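Local structure of cellulase (Xanthomonas axonopodis pv. citri, 4W7W) at residues A[244-255]-A[282-293]. The protein probably hydrolyses the beta-1,4-glucosidic bonds of cellulose, as a family 5 glycoside hydrolase built on an (alpha/beta)8 barrel that binds cello-oligosaccharides. Residues are numbered along the deposited sequence; the frame is centred on the assembly and turned at random.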
loop_
_atom_site.group_PDB
_atom_site.type_symbol
_atom_site.label_atom_id
_atom_site.label_comp_id
_atom_site.label_asym_id
_atom_site.label_seq_id
_atom_site.Cartn_x
_atom_site.Cartn_y
_atom_site.Cartn_z
ATOM N N GLY A 244 -3.249 9.578 15.830
ATOM C CA GLY A 244 -3.622 8.808 14.648
ATOM C C GLY A 244 -4.995 9.152 14.119
ATOM O O GLY A 244 -5.146 9.500 12.947
ATOM N N GLN A 245 -6.013 9.048 14.972
ATOM C CA GLN A 245 -7.367 9.397 14.536
ATOM C C GLN A 245 -7.441 10.856 14.120
ATOM O O GLN A 245 -8.090 11.179 13.128
ATOM C CB GLN A 245 -8.450 9.008 15.548
ATOM C CG GLN A 245 -8.440 9.771 16.856
ATOM C CD GLN A 245 -9.179 11.097 16.817
ATOM O OE1 GLN A 245 -9.903 11.411 15.868
ATOM N NE2 GLN A 245 -9.012 11.879 17.873
ATOM N N GLU A 246 -6.751 11.735 14.847
ATOM C CA GLU A 246 -6.738 13.145 14.483
ATOM C C GLU A 246 -6.276 13.384 13.045
ATOM O O GLU A 246 -6.895 14.144 12.310
ATOM C CB GLU A 246 -5.873 13.940 15.450
ATOM C CG GLU A 246 -6.534 14.065 16.814
ATOM C CD GLU A 246 -5.601 14.496 17.927
ATOM O OE1 GLU A 246 -4.440 14.847 17.626
ATOM O OE2 GLU A 246 -6.047 14.487 19.104
ATOM N N LYS A 247 -5.199 12.717 12.661
ATOM C CA LYS A 247 -4.609 12.917 11.354
ATOM C C LYS A 247 -5.394 12.261 10.230
ATOM O O LYS A 247 -5.191 12.617 9.064
ATOM C CB LYS A 247 -3.160 12.432 11.355
ATOM C CG LYS A 247 -2.229 13.233 12.260
ATOM C CD LYS A 247 -2.246 14.728 11.990
ATOM C CE LYS A 247 -1.425 15.482 13.005
ATOM N NZ LYS A 247 -1.427 16.951 12.739
ATOM N N LEU A 248 -6.303 11.348 10.549
ATOM C CA LEU A 248 -7.182 10.755 9.539
ATOM C C LEU A 248 -8.423 11.585 9.241
ATOM O O LEU A 248 -9.078 11.345 8.233
ATOM C CB LEU A 248 -7.629 9.363 9.984
ATOM C CG LEU A 248 -6.528 8.302 10.154
ATOM C CD1 LEU A 248 -7.164 6.972 10.485
ATOM C CD2 LEU A 248 -5.657 8.170 8.914
ATOM N N GLN A 249 -8.765 12.550 10.094
ATOM C CA GLN A 249 -10.062 13.219 9.980
ATOM C C GLN A 249 -10.240 13.989 8.673
ATOM O O GLN A 249 -11.301 13.914 8.064
ATOM C CB GLN A 249 -10.326 14.162 11.164
ATOM C CG GLN A 249 -10.594 13.418 12.440
ATOM C CD GLN A 249 -11.143 14.314 13.520
ATOM O OE1 GLN A 249 -11.726 15.372 13.244
ATOM N NE2 GLN A 249 -11.001 13.885 14.738
ATOM N N GLY A 250 -9.250 14.790 8.275
ATOM C CA GLY A 250 -9.406 15.609 7.074
ATOM C C GLY A 250 -9.572 14.789 5.797
ATOM O O GLY A 250 -10.422 15.085 4.957
ATOM N N PHE A 251 -8.769 13.732 5.695
ATOM C CA PHE A 251 -8.863 12.785 4.598
ATOM C C PHE A 251 -10.204 12.072 4.605
ATOM O O PHE A 251 -10.837 11.942 3.549
ATOM C CB PHE A 251 -7.685 11.811 4.683
ATOM C CG PHE A 251 -7.696 10.731 3.643
ATOM C CD1 PHE A 251 -7.425 11.007 2.310
ATOM C CD2 PHE A 251 -7.972 9.421 3.989
ATOM C CE1 PHE A 251 -7.416 9.992 1.372
ATOM C CE2 PHE A 251 -7.970 8.408 3.049
ATOM C CZ PHE A 251 -7.679 8.701 1.741
ATOM N N THR A 252 -10.642 11.630 5.782
ATOM C CA THR A 252 -11.934 10.963 5.897
ATOM C C THR A 252 -13.056 11.877 5.409
ATOM O O THR A 252 -13.947 11.458 4.662
ATOM C CB THR A 252 -12.163 10.534 7.356
ATOM O OG1 THR A 252 -11.141 9.609 7.735
ATOM C CG2 THR A 252 -13.510 9.892 7.567
ATOM N N SER A 253 -13.000 13.150 5.804
ATOM C CA SER A 253 -14.021 14.085 5.358
ATOM C C SER A 253 -13.981 14.263 3.837
ATOM O O SER A 253 -15.015 14.323 3.187
ATOM C CB SER A 253 -13.873 15.445 6.040
ATOM O OG SER A 253 -15.019 16.245 5.825
ATOM N N TRP A 254 -12.774 14.368 3.279
ATOM C CA TRP A 254 -12.622 14.511 1.831
ATOM C C TRP A 254 -13.257 13.329 1.100
ATOM O O TRP A 254 -13.939 13.506 0.093
ATOM C CB TRP A 254 -11.151 14.652 1.482
ATOM C CG TRP A 254 -10.905 14.812 0.026
ATOM C CD1 TRP A 254 -10.962 15.975 -0.685
ATOM C CD2 TRP A 254 -10.580 13.780 -0.915
ATOM N NE1 TRP A 254 -10.689 15.728 -2.007
ATOM C CE2 TRP A 254 -10.438 14.393 -2.171
ATOM C CE3 TRP A 254 -10.389 12.399 -0.823
ATOM C CZ2 TRP A 254 -10.116 13.673 -3.321
ATOM C CZ3 TRP A 254 -10.060 11.696 -1.968
ATOM C CH2 TRP A 254 -9.922 12.333 -3.192
ATOM N N LEU A 255 -13.032 12.116 1.605
ATOM C CA LEU A 255 -13.668 10.953 1.002
ATOM C C LEU A 255 -15.185 11.112 1.007
ATOM O O LEU A 255 -15.851 10.903 -0.011
ATOM C CB LEU A 255 -13.308 9.677 1.771
ATOM C CG LEU A 255 -11.844 9.266 1.770
ATOM C CD1 LEU A 255 -11.653 8.136 2.781
ATOM C CD2 LEU A 255 -11.389 8.856 0.384
ATOM N N MET A 282 -7.130 4.840 16.400
ATOM C CA MET A 282 -7.211 4.956 14.953
ATOM C C MET A 282 -7.972 3.785 14.338
ATOM O O MET A 282 -8.737 3.988 13.389
ATOM C CB MET A 282 -5.834 5.237 14.365
ATOM C CG MET A 282 -4.881 4.107 14.247
ATOM S SD MET A 282 -3.240 4.758 13.804
ATOM C CE MET A 282 -3.548 5.511 12.222
ATOM N N LEU A 283 -7.832 2.583 14.896
ATOM C CA LEU A 283 -8.601 1.438 14.412
ATOM C C LEU A 283 -10.089 1.615 14.702
ATOM O O LEU A 283 -10.939 1.331 13.850
ATOM C CB LEU A 283 -8.062 0.161 15.042
ATOM C CG LEU A 283 -6.637 -0.223 14.649
ATOM C CD1 LEU A 283 -6.169 -1.388 15.483
ATOM C CD2 LEU A 283 -6.546 -0.578 13.192
ATOM N N THR A 284 -10.406 2.120 15.895
ATOM C CA THR A 284 -11.774 2.429 16.260
ATOM C C THR A 284 -12.353 3.516 15.341
ATOM O O THR A 284 -13.500 3.414 14.870
ATOM C CB THR A 284 -11.844 2.869 17.728
ATOM O OG1 THR A 284 -11.483 1.761 18.549
ATOM C CG2 THR A 284 -13.244 3.348 18.095
ATOM N N TYR A 285 -11.538 4.527 15.050
ATOM C CA TYR A 285 -11.980 5.615 14.178
ATOM C C TYR A 285 -12.338 5.101 12.779
ATOM O O TYR A 285 -13.377 5.463 12.210
ATOM C CB TYR A 285 -10.908 6.709 14.086
ATOM C CG TYR A 285 -11.326 7.856 13.214
ATOM C CD1 TYR A 285 -12.059 8.916 13.725
ATOM C CD2 TYR A 285 -11.018 7.887 11.863
ATOM C CE1 TYR A 285 -12.475 9.960 12.924
ATOM C CE2 TYR A 285 -11.455 8.920 11.052
ATOM C CZ TYR A 285 -12.176 9.953 11.589
ATOM O OH TYR A 285 -12.591 10.966 10.762
ATOM N N MET A 286 -11.496 4.240 12.219
ATOM C CA MET A 286 -11.801 3.716 10.883
ATOM C C MET A 286 -13.078 2.876 10.897
ATOM O O MET A 286 -13.875 2.975 9.976
ATOM C CB MET A 286 -10.604 2.970 10.304
ATOM C CG MET A 286 -9.494 3.916 9.879
ATOM S SD MET A 286 -8.098 3.096 9.081
ATOM C CE MET A 286 -7.309 2.379 10.509
ATOM N N GLU A 287 -13.284 2.062 11.938
ATOM C CA GLU A 287 -14.517 1.280 12.034
ATOM C C GLU A 287 -15.745 2.177 12.127
ATOM O O GLU A 287 -16.752 1.924 11.481
ATOM C CB GLU A 287 -14.486 0.312 13.220
ATOM C CG GLU A 287 -13.606 -0.919 12.997
ATOM C CD GLU A 287 -14.111 -2.168 13.685
ATOM O OE1 GLU A 287 -14.720 -2.052 14.770
ATOM O OE2 GLU A 287 -13.868 -3.276 13.157
ATOM N N LYS A 288 -15.637 3.241 12.915
ATOM C CA LYS A 288 -16.737 4.190 13.081
ATOM C C LYS A 288 -17.071 4.873 11.758
ATOM O O LYS A 288 -18.206 5.303 11.524
ATOM C CB LYS A 288 -16.363 5.239 14.137
ATOM C CG LYS A 288 -17.386 6.343 14.386
ATOM C CD LYS A 288 -18.690 5.809 14.942
ATOM C CE LYS A 288 -19.580 6.927 15.467
ATOM N NZ LYS A 288 -21.006 6.512 15.477
ATOM N N ASN A 289 -16.058 4.997 10.903
ATOM C CA ASN A 289 -16.158 5.665 9.606
ATOM C C ASN A 289 -16.023 4.685 8.450
ATOM O O ASN A 289 -15.475 4.987 7.387
ATOM C CB ASN A 289 -15.118 6.770 9.549
ATOM C CG ASN A 289 -15.439 7.874 10.532
ATOM O OD1 ASN A 289 -16.302 8.696 10.249
ATOM N ND2 ASN A 289 -14.791 7.888 11.695
ATOM N N SER A 290 -16.599 3.514 8.649
ATOM C CA SER A 290 -16.551 2.447 7.679
ATOM C C SER A 290 -17.399 2.723 6.445
ATOM O O SER A 290 -17.317 1.959 5.491
ATOM C CB SER A 290 -17.012 1.134 8.309
ATOM O OG SER A 290 -18.372 1.223 8.686
ATOM N N ASP A 291 -18.214 3.786 6.456
ATOM C CA ASP A 291 -18.889 4.217 5.235
ATOM C C ASP A 291 -17.908 4.628 4.141
ATOM O O ASP A 291 -18.218 4.500 2.960
ATOM C CB ASP A 291 -19.895 5.353 5.488
ATOM C CG ASP A 291 -19.252 6.647 5.995
ATOM O OD1 ASP A 291 -18.388 6.578 6.875
ATOM O OD2 ASP A 291 -19.674 7.752 5.553
ATOM N N VAL A 292 -16.736 5.138 4.536
ATOM C CA VAL A 292 -15.723 5.556 3.575
ATOM C C VAL A 292 -14.418 4.769 3.664
ATOM O O VAL A 292 -13.725 4.681 2.663
ATOM C CB VAL A 292 -15.432 7.079 3.619
ATOM C CG1 VAL A 292 -16.668 7.890 3.251
ATOM C CG2 VAL A 292 -14.910 7.506 4.979
ATOM N N TRP A 293 -14.073 4.216 4.824
ATOM C CA TRP A 293 -12.860 3.395 4.919
ATOM C C TRP A 293 -13.134 1.976 4.468
ATOM O O TRP A 293 -13.931 1.271 5.089
ATOM C CB TRP A 293 -12.314 3.382 6.340
ATOM C CG TRP A 293 -11.642 4.671 6.688
ATOM C CD1 TRP A 293 -12.181 5.720 7.385
ATOM C CD2 TRP A 293 -10.326 5.082 6.300
ATOM N NE1 TRP A 293 -11.276 6.730 7.476
ATOM C CE2 TRP A 293 -10.130 6.379 6.811
ATOM C CE3 TRP A 293 -9.292 4.479 5.569
ATOM C CZ2 TRP A 293 -8.942 7.074 6.639
ATOM C CZ3 TRP A 293 -8.119 5.179 5.373
ATOM C CH2 TRP A 293 -7.956 6.472 5.906
HETATM O O HOH W 1 -14.120 13.471 8.915
#
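Gln245 and Met282 mark where helix 244-255 and helix 282-288 come nearest, their CA atoms 4.5 Å apart; the axes run roughly the same way, 31° apart, and helix 244-255 is kinked where the N atoms of Gly250 and Phe251 lack a bond to the turn before. Residues 289-292 lead on to Trp293, which opens strand 293-301. The packing illustrates knobs-into-holes: Tyr285, with CG anti to its own N (chi1 -179°), reaches between Gln245, Leu248, Gln249 and Thr252. Its CB meets Gln245 CB at 3.7 Å, and its CE2 edge lies in plane with Thr252 OG1. Over the centre of one ring face sits Asn289 ND2, held there by a 2.9 Å bond to Tyr285 O, while OD1 of the same amide accepts from Arg256. Gln249 NE2 donates to a lone pair of Gln245 OE1, tying two walls of the hole together. Deeper in, the Trp293 indole donates through NE1 to Thr252 OG1 at 2.9 Å, a bent bond of 141°. The same hydroxyl donates to Leu248 O, 2.7 Å from OG1. Phe251 CE2 touches Trp293 CH2 at 3.5 Å, the rings meeting obliquely, and Leu255 CB abuts Val292 CB. Leu248 and Met286 from the two outer helices and Trp293 meet at Leu264 of strand 262-268, seating the helices on the barrel wall. The hydrogen-bond chain from indole to hydroxyl to carbonyl therefore satisfies buried polar groups beside this apolar inner part, away from the sugar-binding sites.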